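Local coordinates for alcohol dehydrogenase IV (PDB 3IV7), which probably reduces maleylacetate with a nicotinamide cofactor, as a member of the iron-containing alcohol dehydrogenase family, at residues N191-A195 against V231-A236; L13-F19 against L148-Y154; P265-F270 against E353-S359; D180-N186 against A236-H242. All blocks are in the same frame, centred on the assembly; numbering follows the deposited sequence.

Contact 1. Residues N191-A195 against V231-A236; sequences NAVLA and VSFASA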
# COMPACT_ATOMS: atom_id res chain seq x y z
N ASN A 191 -0.05 4.18 -6.12
CA ASN A 191 0.34 5.42 -5.48
C ASN A 191 -0.75 6.52 -5.67
O ASN A 191 -0.90 7.40 -4.82
CB ASN A 191 1.76 5.89 -5.84
CG ASN A 191 1.99 6.07 -7.34
OD1 ASN A 191 1.23 6.75 -8.01
ND2 ASN A 191 3.14 5.56 -7.83
N ALA A 192 -1.51 6.43 -6.76
CA ALA A 192 -2.62 7.34 -6.99
C ALA A 192 -3.70 7.18 -5.91
O ALA A 192 -4.16 8.17 -5.33
CB ALA A 192 -3.22 7.13 -8.35
N VAL A 193 -4.13 5.94 -5.65
CA VAL A 193 -5.20 5.74 -4.68
C VAL A 193 -4.72 6.13 -3.28
O VAL A 193 -5.45 6.79 -2.52
CB VAL A 193 -5.78 4.33 -4.71
CG1 VAL A 193 -4.85 3.36 -4.07
CG2 VAL A 193 -7.16 4.33 -4.01
N LEU A 194 -3.45 5.86 -2.98
CA LEU A 194 -2.90 6.27 -1.68
C LEU A 194 -2.84 7.81 -1.57
O LEU A 194 -3.17 8.35 -0.55
CB LEU A 194 -1.51 5.65 -1.44
CG LEU A 194 -1.52 4.10 -1.35
CD1 LEU A 194 -0.12 3.54 -1.17
CD2 LEU A 194 -2.45 3.62 -0.22
N ALA A 195 -2.41 8.49 -2.64
CA ALA A 195 -2.34 9.94 -2.64
C ALA A 195 -3.72 10.56 -2.37
O ALA A 195 -3.82 11.48 -1.61
CB ALA A 195 -1.78 10.46 -3.94
N VAL A 231 4.03 7.76 1.48
CA VAL A 231 4.11 6.45 0.84
C VAL A 231 3.82 6.56 -0.68
O VAL A 231 4.50 5.94 -1.51
CB VAL A 231 3.16 5.43 1.49
CG1 VAL A 231 3.11 4.13 0.66
CG2 VAL A 231 3.63 5.10 3.00
N SER A 232 2.82 7.38 -1.02
CA SER A 232 2.49 7.65 -2.42
C SER A 232 3.68 8.31 -3.15
O SER A 232 4.08 7.90 -4.24
CB SER A 232 1.28 8.59 -2.49
OG SER A 232 0.98 8.89 -3.85
N PHE A 233 4.23 9.34 -2.51
CA PHE A 233 5.34 10.11 -3.04
C PHE A 233 6.63 9.28 -3.18
O PHE A 233 7.31 9.39 -4.17
CB PHE A 233 5.56 11.31 -2.10
CG PHE A 233 6.81 12.04 -2.34
CD1 PHE A 233 6.97 12.82 -3.45
CD2 PHE A 233 7.80 12.07 -1.36
CE1 PHE A 233 8.15 13.54 -3.65
CE2 PHE A 233 8.95 12.78 -1.56
CZ PHE A 233 9.12 13.51 -2.71
N ALA A 234 6.91 8.42 -2.21
CA ALA A 234 8.07 7.52 -2.28
C ALA A 234 7.99 6.68 -3.55
O ALA A 234 9.00 6.42 -4.22
CB ALA A 234 8.13 6.62 -1.02
N SER A 235 6.77 6.32 -3.94
CA SER A 235 6.53 5.56 -5.15
C SER A 235 6.49 6.43 -6.41
O SER A 235 7.10 6.09 -7.42
CB SER A 235 5.22 4.78 -5.05
OG SER A 235 4.89 4.17 -6.31
N ALA A 236 5.71 7.52 -6.39
CA ALA A 236 5.46 8.30 -7.63
C ALA A 236 6.67 9.16 -8.07
O ALA A 236 6.78 9.52 -9.23
CB ALA A 236 4.23 9.15 -7.49
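Asn191 faces Ser232 and Ser235 across two nearly antiparallel helices, 189-211 and 216-236, whose axes in the short segments approach to 8.4 Å at a crossing angle of -150°. CG of Asn191 lies between its backbone N and carbonyl carbon (chi1 57°), which turns the amide along the flank of the facing helix. ND2 donates to Ser235 OG at 2.7 Å, in the plane of the amide and almost straight (174° at the hydrogen), while CG and ND2 lie against the methyl of Ala236. The rotation of the amide is fixed from both ends, since OD1 accepts from the backbone N of Asp188 and ND2 also donates to the carbonyl of Asn186. The Ser232 hydroxyl gives its proton to Asn191 O at 2.6 Å, coming from above the carbonyl plane, while Ala195 N bonds to the same oxygen at 2.9 Å from the opposite face. The same OG presses on the methyl of Ala195, at 3.2 Å from CB. Farther along, Leu194 and Val231 meet at a slant, one methyl against another, CD1 to CG1 at 3.8 Å. Ser181 of helix 164-181 touches both Ser232 and Ala236, so a third helix flanks the pair in the all-helical C-terminal domain of this family. The chemistry is that of a close helix pair held by polar groups: a buried carbonyl keeps its helical bond while accepting a serine hydroxyl, and a buried amide is satisfied at both its oxygen and its nitrogen.

Contact 2. Residues L13-F19 against L148-Y154; sequences LPQKVMF and LPETVIY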
# COMPACT_ATOMS: atom_id res chain seq x y z
N LEU A 13 7.17 -0.76 -0.61
CA LEU A 13 8.29 -0.78 0.31
C LEU A 13 7.90 -1.39 1.64
O LEU A 13 6.80 -1.14 2.13
CB LEU A 13 8.79 0.65 0.56
CG LEU A 13 9.25 1.40 -0.68
CD1 LEU A 13 9.79 2.75 -0.29
CD2 LEU A 13 10.31 0.60 -1.51
N PRO A 14 8.83 -2.15 2.26
CA PRO A 14 8.49 -2.81 3.53
C PRO A 14 8.46 -1.83 4.70
O PRO A 14 9.37 -1.03 4.86
CB PRO A 14 9.61 -3.83 3.72
CG PRO A 14 10.80 -3.25 2.92
CD PRO A 14 10.21 -2.45 1.80
N GLN A 15 7.39 -1.85 5.47
CA GLN A 15 7.29 -1.00 6.62
C GLN A 15 6.20 -1.44 7.57
O GLN A 15 5.16 -1.93 7.16
CB GLN A 15 7.03 0.46 6.20
CG GLN A 15 7.51 1.47 7.22
CD GLN A 15 7.54 2.89 6.66
OE1 GLN A 15 6.60 3.33 6.00
NE2 GLN A 15 8.63 3.61 6.94
N LYS A 16 6.47 -1.28 8.86
CA LYS A 16 5.47 -1.45 9.89
C LYS A 16 5.09 -0.07 10.41
O LYS A 16 5.97 0.79 10.63
CB LYS A 16 5.99 -2.30 11.04
CG LYS A 16 5.03 -2.41 12.23
CD LYS A 16 5.67 -3.19 13.44
CE LYS A 16 5.72 -4.69 13.21
NZ LYS A 16 4.32 -5.30 13.07
N VAL A 17 3.81 0.14 10.61
CA VAL A 17 3.29 1.37 11.15
C VAL A 17 2.45 1.05 12.33
O VAL A 17 1.53 0.21 12.26
CB VAL A 17 2.40 2.07 10.10
CG1 VAL A 17 1.93 3.45 10.62
CG2 VAL A 17 3.14 2.20 8.81
N MSE A 18 2.79 1.63 13.47
CA MSE A 18 2.01 1.45 14.69
C MSE A 18 1.40 2.80 15.03
O MSE A 18 2.11 3.81 15.07
CB MSE A 18 2.89 0.95 15.81
CG MSE A 18 3.66 -0.31 15.46
SE MSE A 18 5.14 -0.68 16.70
CE MSE A 18 4.24 -1.84 17.89
N PHE A 19 0.10 2.82 15.29
CA PHE A 19 -0.63 4.05 15.38
C PHE A 19 -1.47 4.05 16.63
O PHE A 19 -2.20 3.09 16.89
CB PHE A 19 -1.53 4.20 14.13
CG PHE A 19 -2.01 5.59 13.89
CD1 PHE A 19 -3.00 6.15 14.68
CD2 PHE A 19 -1.46 6.35 12.87
CE1 PHE A 19 -3.44 7.45 14.46
CE2 PHE A 19 -1.88 7.66 12.65
CZ PHE A 19 -2.86 8.21 13.44
N LEU A 148 14.94 4.00 4.58
CA LEU A 148 13.53 3.91 4.92
C LEU A 148 13.40 3.34 6.34
O LEU A 148 13.89 2.26 6.61
CB LEU A 148 12.80 2.96 3.94
CG LEU A 148 11.31 2.73 4.22
CD1 LEU A 148 10.51 4.03 3.98
CD2 LEU A 148 10.77 1.54 3.34
N PRO A 149 12.73 4.07 7.26
CA PRO A 149 12.62 3.46 8.58
C PRO A 149 11.83 2.16 8.51
O PRO A 149 10.84 2.06 7.78
CB PRO A 149 11.86 4.52 9.39
CG PRO A 149 12.25 5.82 8.74
CD PRO A 149 12.49 5.52 7.28
N GLU A 150 12.29 1.16 9.22
CA GLU A 150 11.61 -0.13 9.23
C GLU A 150 10.29 -0.07 9.97
O GLU A 150 9.37 -0.81 9.66
CB GLU A 150 12.48 -1.18 9.85
CG GLU A 150 13.61 -1.57 9.01
CD GLU A 150 14.38 -2.73 9.57
OE1 GLU A 150 13.99 -3.29 10.62
OE2 GLU A 150 15.41 -3.07 8.97
N THR A 151 10.23 0.78 10.97
CA THR A 151 9.01 0.95 11.73
C THR A 151 8.71 2.42 11.96
O THR A 151 9.63 3.23 12.25
CB THR A 151 9.11 0.26 13.08
OG1 THR A 151 9.38 -1.13 12.87
CG2 THR A 151 7.83 0.45 13.89
N VAL A 152 7.43 2.77 11.89
CA VAL A 152 6.99 4.10 12.20
C VAL A 152 5.97 4.05 13.32
O VAL A 152 4.99 3.31 13.24
CB VAL A 152 6.37 4.81 10.96
CG1 VAL A 152 5.97 6.27 11.32
CG2 VAL A 152 7.35 4.77 9.79
N ILE A 153 6.23 4.81 14.38
CA ILE A 153 5.27 4.94 15.51
C ILE A 153 4.61 6.32 15.47
O ILE A 153 5.28 7.35 15.55
CB ILE A 153 5.96 4.71 16.84
CG1 ILE A 153 6.54 3.29 16.86
CG2 ILE A 153 4.97 4.98 18.05
CD1 ILE A 153 7.53 3.00 18.06
N TYR A 154 3.31 6.32 15.23
CA TYR A 154 2.50 7.53 15.16
C TYR A 154 1.66 7.69 16.41
O TYR A 154 0.71 6.91 16.65
CB TYR A 154 1.57 7.51 13.93
CG TYR A 154 2.23 7.80 12.64
CD1 TYR A 154 2.92 9.00 12.44
CD2 TYR A 154 2.09 6.94 11.56
CE1 TYR A 154 3.49 9.29 11.26
CE2 TYR A 154 2.67 7.24 10.35
CZ TYR A 154 3.35 8.41 10.20
OH TYR A 154 3.92 8.72 8.99
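Residues 15-19 and 151-154 run side by side as parallel strands, their segment axes 4.7 Å apart at closest and at an angle of 14°, with Lys16 beside Thr151 and Phe19 beside Tyr154. They belong to the parallel sheet of the N-terminal domain, which probably binds the nicotinamide cofactor as in relatives; strand 7-20 is outermost within the chain. The backbone bonds alternate as a parallel ladder requires: Lys16 N to Glu150 O, Val152 N to Lys16 O, Met18 N to Val152 O and Tyr154 N to Met18 O. Beyond this edge, residues 15-19 pair antiparallel with a strand of the second subunit, and the sheet continues through the dimer interface. Lys16, Met18 (a selenomethionine), Thr151 and Ile153 occupy one face, toward helix 24-35; the selenium of Met18 passes Thr151 CG2 at 4.1 Å. Val17, Phe19, Val152 and Tyr154 occupy the other, beneath helix 216-236. There Val17 CG1 reaches the edge of the Tyr154 ring, 3.6 Å from CD2, while Val152 CG1 lies above one face of that ring. The Phe19 and Tyr154 rings are oblique, their planes at 52°, and Phe19 CD2 comes to 3.4 Å from Tyr154 CB. Tyr154 OH bonds to Glu126. Before the strands, Leu148 CD2 slots against Leu13 CB at 3.5 Å. The chain of Gln15 leaves with CG anti to N (chi1 -154°) and extends across Val152, bringing its amide to the loop: OE1 bonds Tyr227 OH, and NE2, which also donates to Glu126 O, gives a hydrogen bond to Pro149 O at 2.8 Å.

Contact 3. Residues P265-F270 against E353-S359; sequences PYVLAF and EDPAVLS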
# COMPACT_ATOMS: atom_id res chain seq x y z
N PRO A 265 -0.59 25.36 -4.50
CA PRO A 265 -1.74 25.77 -5.32
C PRO A 265 -1.38 26.27 -6.71
O PRO A 265 -2.19 26.14 -7.63
CB PRO A 265 -2.35 26.89 -4.51
CG PRO A 265 -1.17 27.40 -3.61
CD PRO A 265 -0.45 26.18 -3.28
N TYR A 266 -0.19 26.84 -6.85
CA TYR A 266 0.28 27.35 -8.15
C TYR A 266 0.65 26.20 -9.10
O TYR A 266 0.32 26.23 -10.29
CB TYR A 266 1.46 28.37 -7.95
CG TYR A 266 0.98 29.55 -7.16
CD1 TYR A 266 0.19 30.52 -7.76
CD2 TYR A 266 1.14 29.59 -5.79
CE1 TYR A 266 -0.38 31.51 -7.03
CE2 TYR A 266 0.61 30.59 -5.06
CZ TYR A 266 -0.17 31.56 -5.68
OH TYR A 266 -0.72 32.58 -4.94
N VAL A 267 1.24 25.14 -8.56
CA VAL A 267 1.55 23.95 -9.39
C VAL A 267 0.26 23.24 -9.73
O VAL A 267 0.08 22.78 -10.86
CB VAL A 267 2.50 23.03 -8.73
CG1 VAL A 267 2.73 21.81 -9.63
CG2 VAL A 267 3.84 23.76 -8.42
N LEU A 268 -0.68 23.19 -8.79
CA LEU A 268 -1.98 22.59 -9.09
C LEU A 268 -2.68 23.37 -10.20
O LEU A 268 -3.12 22.77 -11.20
CB LEU A 268 -2.85 22.54 -7.87
CG LEU A 268 -4.22 21.91 -8.09
CD1 LEU A 268 -4.08 20.48 -8.68
CD2 LEU A 268 -4.96 21.90 -6.78
N ALA A 269 -2.79 24.68 -10.02
CA ALA A 269 -3.43 25.55 -11.02
C ALA A 269 -2.80 25.38 -12.38
O ALA A 269 -3.49 25.31 -13.39
CB ALA A 269 -3.35 27.01 -10.59
N PHE A 270 -1.47 25.30 -12.39
CA PHE A 270 -0.67 25.20 -13.62
C PHE A 270 -0.90 23.88 -14.38
O PHE A 270 -1.11 23.89 -15.58
CB PHE A 270 0.82 25.32 -13.24
CG PHE A 270 1.77 25.22 -14.41
CD1 PHE A 270 2.08 26.34 -15.17
CD2 PHE A 270 2.43 24.03 -14.69
CE1 PHE A 270 2.98 26.25 -16.24
CE2 PHE A 270 3.35 23.94 -15.75
CZ PHE A 270 3.61 25.04 -16.52
N GLU A 353 -0.65 35.73 -5.89
CA GLU A 353 -1.73 36.04 -6.81
C GLU A 353 -2.73 34.93 -6.78
O GLU A 353 -2.42 33.82 -6.32
CB GLU A 353 -1.22 36.15 -8.24
CG GLU A 353 -0.30 37.22 -8.49
CD GLU A 353 0.16 37.24 -9.92
OE1 GLU A 353 -0.71 37.29 -10.83
OE2 GLU A 353 1.38 37.21 -10.14
N ASP A 354 -3.93 35.21 -7.25
CA ASP A 354 -4.95 34.17 -7.40
C ASP A 354 -4.31 33.07 -8.24
O ASP A 354 -3.84 33.35 -9.33
CB ASP A 354 -6.20 34.76 -8.11
CG ASP A 354 -7.41 33.78 -8.12
OD1 ASP A 354 -7.21 32.54 -8.01
OD2 ASP A 354 -8.55 34.27 -8.22
N PRO A 355 -4.24 31.82 -7.71
CA PRO A 355 -3.59 30.76 -8.50
C PRO A 355 -4.28 30.53 -9.85
O PRO A 355 -3.65 30.06 -10.81
CB PRO A 355 -3.73 29.51 -7.62
CG PRO A 355 -4.07 29.98 -6.28
CD PRO A 355 -4.70 31.33 -6.40
N ALA A 356 -5.56 30.90 -9.93
CA ALA A 356 -6.35 30.75 -11.15
C ALA A 356 -5.73 31.51 -12.32
O ALA A 356 -6.05 31.22 -13.48
CB ALA A 356 -7.77 31.21 -10.91
N VAL A 357 -4.84 32.49 -12.03
CA VAL A 357 -4.14 33.20 -13.08
C VAL A 357 -3.28 32.25 -13.92
O VAL A 357 -2.92 32.58 -15.03
CB VAL A 357 -3.23 34.37 -12.54
CG1 VAL A 357 -4.03 35.33 -11.66
CG2 VAL A 357 -1.99 33.82 -11.80
N LEU A 358 -2.93 31.08 -13.38
CA LEU A 358 -2.13 30.11 -14.12
C LEU A 358 -2.97 29.00 -14.83
O LEU A 358 -2.41 28.13 -15.49
CB LEU A 358 -1.10 29.45 -13.18
CG LEU A 358 -0.14 30.35 -12.38
CD1 LEU A 358 0.77 29.51 -11.59
CD2 LEU A 358 0.67 31.26 -13.28
N SER A 359 -4.30 29.02 -14.68
CA SER A 359 -5.17 27.96 -15.27
C SER A 359 -5.25 28.08 -16.79
O SER A 359 -4.55 27.37 -17.52
CB SER A 359 -6.59 28.04 -14.69
OG SER A 359 -6.59 27.89 -13.28
O HOH W 1 -6.11 25.18 -13.20
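This is a largely apolar contact, far from the centre of the chain, in which the last modelled residues fold back on helix 256-271. Tyr266 and Ala269 present one flank of that helix, and Pro355 and Leu358 fill the groove beside it. The ring of Tyr266 stretches past Pro355, its CE1 lying 3.6 Å from Pro355 CA, and it is set there by a CG anti to the carbonyl carbon (chi1 -62°). At its far end the hydroxyl donates to Glu353 O at 2.5 Å, in the carbonyl plane and on a lone pair, with the oxygen also in the plane of the ring. Leu358 crosses Tyr266 at about a right angle; its CD1 methyl sits near the ring plane and touches Tyr266 CB at 3.9 Å. The tail itself is a short 3-10 segment, residues 355-358, introduced by an Asx turn in which Asp354 OD1 accepts from Ala356 N at 3.0 Å, from above the carboxylate plane. Pro355 points inward, where its CG lies 4.0 Å from Pro265 CB and its carbonyl oxygen 3.1 Å from Ala269 CB. Ala269 CB also meets Leu358 CB. Helices 291-301 and 339-351 of the helical C-terminal domain complete the surroundings, the first reaching both prolines and the second lying against Tyr266 and Leu358. The Glu353 carboxylate forms a salt bridge with Arg344, while Arg335 bonds to the carbonyls of both Phe270 and Leu358. At the outer end a water donates to Ala269 O at 2.6 Å and is hydrogen-bonded to Ser359 OG at 2.8 Å.

Contact 4. Residues D180-N186 against A236-H242; sequences DSLWGPN and AGSGLHH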
# COMPACT_ATOMS: atom_id res chain seq x y z
N ASP A 180 1.21 16.41 -6.09
CA ASP A 180 2.27 16.32 -7.12
C ASP A 180 2.42 14.86 -7.60
O ASP A 180 2.66 14.61 -8.78
CB ASP A 180 3.56 16.80 -6.56
CG ASP A 180 4.50 17.35 -7.62
OD1 ASP A 180 4.05 17.88 -8.68
OD2 ASP A 180 5.72 17.34 -7.30
N SER A 181 2.22 13.91 -6.67
CA SER A 181 2.36 12.49 -6.98
C SER A 181 1.33 12.02 -8.03
O SER A 181 1.58 11.04 -8.75
CB SER A 181 2.29 11.66 -5.71
OG SER A 181 3.49 11.79 -4.93
N LEU A 182 0.20 12.72 -8.11
CA LEU A 182 -0.84 12.40 -9.08
C LEU A 182 -0.39 12.52 -10.53
O LEU A 182 -0.97 11.89 -11.40
CB LEU A 182 -2.10 13.24 -8.82
CG LEU A 182 -2.79 12.94 -7.48
CD1 LEU A 182 -4.00 13.82 -7.27
CD2 LEU A 182 -3.16 11.45 -7.39
N TRP A 183 0.62 13.37 -10.79
CA TRP A 183 1.23 13.46 -12.14
C TRP A 183 2.76 13.25 -11.99
O TRP A 183 3.55 13.75 -12.78
CB TRP A 183 0.91 14.82 -12.82
CG TRP A 183 1.13 15.97 -11.94
CD1 TRP A 183 2.34 16.40 -11.46
CD2 TRP A 183 0.14 16.80 -11.35
NE1 TRP A 183 2.15 17.43 -10.58
CE2 TRP A 183 0.82 17.71 -10.49
CE3 TRP A 183 -1.24 16.88 -11.44
CZ2 TRP A 183 0.15 18.66 -9.74
CZ3 TRP A 183 -1.90 17.84 -10.71
CH2 TRP A 183 -1.20 18.72 -9.87
N GLY A 184 3.15 12.48 -10.97
CA GLY A 184 4.57 12.21 -10.71
C GLY A 184 5.22 11.44 -11.85
O GLY A 184 4.52 10.86 -12.69
N PRO A 185 6.57 11.41 -11.88
CA PRO A 185 7.25 10.70 -12.96
C PRO A 185 6.93 9.21 -13.00
O PRO A 185 6.95 8.64 -14.06
CB PRO A 185 8.74 10.90 -12.64
CG PRO A 185 8.77 11.30 -11.19
CD PRO A 185 7.53 12.04 -10.96
N ASN A 186 6.64 8.60 -11.84
CA ASN A 186 6.25 7.18 -11.77
C ASN A 186 4.88 7.00 -11.14
O ASN A 186 4.66 6.07 -10.39
CB ASN A 186 7.30 6.38 -11.01
CG ASN A 186 8.70 6.54 -11.61
OD1 ASN A 186 9.59 7.13 -10.99
ND2 ASN A 186 8.88 6.08 -12.83
N ALA A 236 5.71 7.52 -6.39
CA ALA A 236 5.46 8.30 -7.63
C ALA A 236 6.67 9.16 -8.07
O ALA A 236 6.78 9.52 -9.23
CB ALA A 236 4.23 9.15 -7.49
N GLY A 237 7.56 9.44 -7.14
CA GLY A 237 8.71 10.28 -7.40
C GLY A 237 8.34 11.76 -7.37
O GLY A 237 7.15 12.12 -7.36
N SER A 238 9.38 12.60 -7.43
CA SER A 238 9.24 14.07 -7.44
C SER A 238 8.76 14.62 -8.73
O SER A 238 9.41 14.46 -9.78
CB SER A 238 10.56 14.73 -7.09
OG SER A 238 10.91 14.45 -5.77
N GLY A 239 7.64 15.34 -8.67
CA GLY A 239 7.08 16.01 -9.80
C GLY A 239 7.51 17.48 -9.78
O GLY A 239 8.39 17.86 -9.00
N LEU A 240 6.87 18.30 -10.62
CA LEU A 240 7.19 19.75 -10.72
C LEU A 240 7.25 20.46 -9.36
O LEU A 240 8.19 21.21 -9.09
CB LEU A 240 6.18 20.45 -11.63
CG LEU A 240 6.31 21.98 -11.85
CD1 LEU A 240 7.65 22.33 -12.49
CD2 LEU A 240 5.17 22.50 -12.69
N HIS A 241 6.23 20.25 -8.52
CA HIS A 241 6.15 20.93 -7.23
C HIS A 241 7.37 20.70 -6.42
O HIS A 241 7.97 21.64 -5.91
CB HIS A 241 4.93 20.50 -6.42
CG HIS A 241 4.96 20.96 -5.00
ND1 HIS A 241 4.39 22.14 -4.59
CD2 HIS A 241 5.53 20.40 -3.90
CE1 HIS A 241 4.60 22.29 -3.29
NE2 HIS A 241 5.29 21.25 -2.85
N HIS A 242 7.77 19.44 -6.30
CA HIS A 242 8.91 19.09 -5.47
C HIS A 242 10.21 19.60 -6.04
O HIS A 242 11.09 19.98 -5.29
CB HIS A 242 8.97 17.56 -5.22
CG HIS A 242 7.85 17.06 -4.38
ND1 HIS A 242 6.60 16.80 -4.90
CD2 HIS A 242 7.76 16.84 -3.05
CE1 HIS A 242 5.79 16.42 -3.92
NE2 HIS A 242 6.48 16.43 -2.79
O HOH W 2 5.55 13.98 -6.37
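The His242 ring has His241 CD2 over the centre of one face and Asp180 at its edge, with the carboxylate only 20° from coplanar, and it also stacks with the Phe233 ring; the His241 ring stands at 73° to the same carboxylate, and Asp180 C lies over one face of the Trp183 ring. This is a His-carboxylate pair at the start of helix 240-250, in the helical C-terminal domain, with Gly239 as the N-cap residue. His242 ND1 donates to the anti lone pair of Asp180 OD2 at 2.6 Å, and His242 N reaches that oxygen from above the carboxylate plane at 3.1 Å. Asp180 OD1 takes Trp183 NE1 at 2.7 Å and, weakly, His241 N. The carboxylate thus receives N-H groups from the first turn of the helix, and Gly239 N adds a weak bond to OD2. His242 NE2 bonds to His177, and His241 NE2 to His260. Nearer the end of helix 216-236, Ala236 CB packs on Ser181 CB at 3.6 Å. A water donates to Gly237 O, and more weakly to Ser181 OG. Past Pro185, whose CD lies 3.1 Å from Ala236 O, that carbonyl accepts from Asn186 N at 2.8 Å.

How the contacts relate
From the N terminus, contact 2 closes first, bringing strand 151-154 beside strand 7-20 after a long excursion through the N-terminal domain. The chain then enters helix 164-181, and contact 4 joins the end of that helix to the start of helix 240-250. Contact 1 lies wholly within this span, pairing helices 189-211 and 216-236; the two share Ala236 and meet again where Phe233 packs on His242. Contact 3 follows in series, bringing the C-terminal tail to helix 256-271. It touches contact 4 through Leu268 on Trp183 and Val267 on His241. Contact 1 reaches contact 2 through Ala234 and Leu13, touching the loop that leads into residues 15-19, whereas contacts 2 and 3 lie about 35 Å apart between centres.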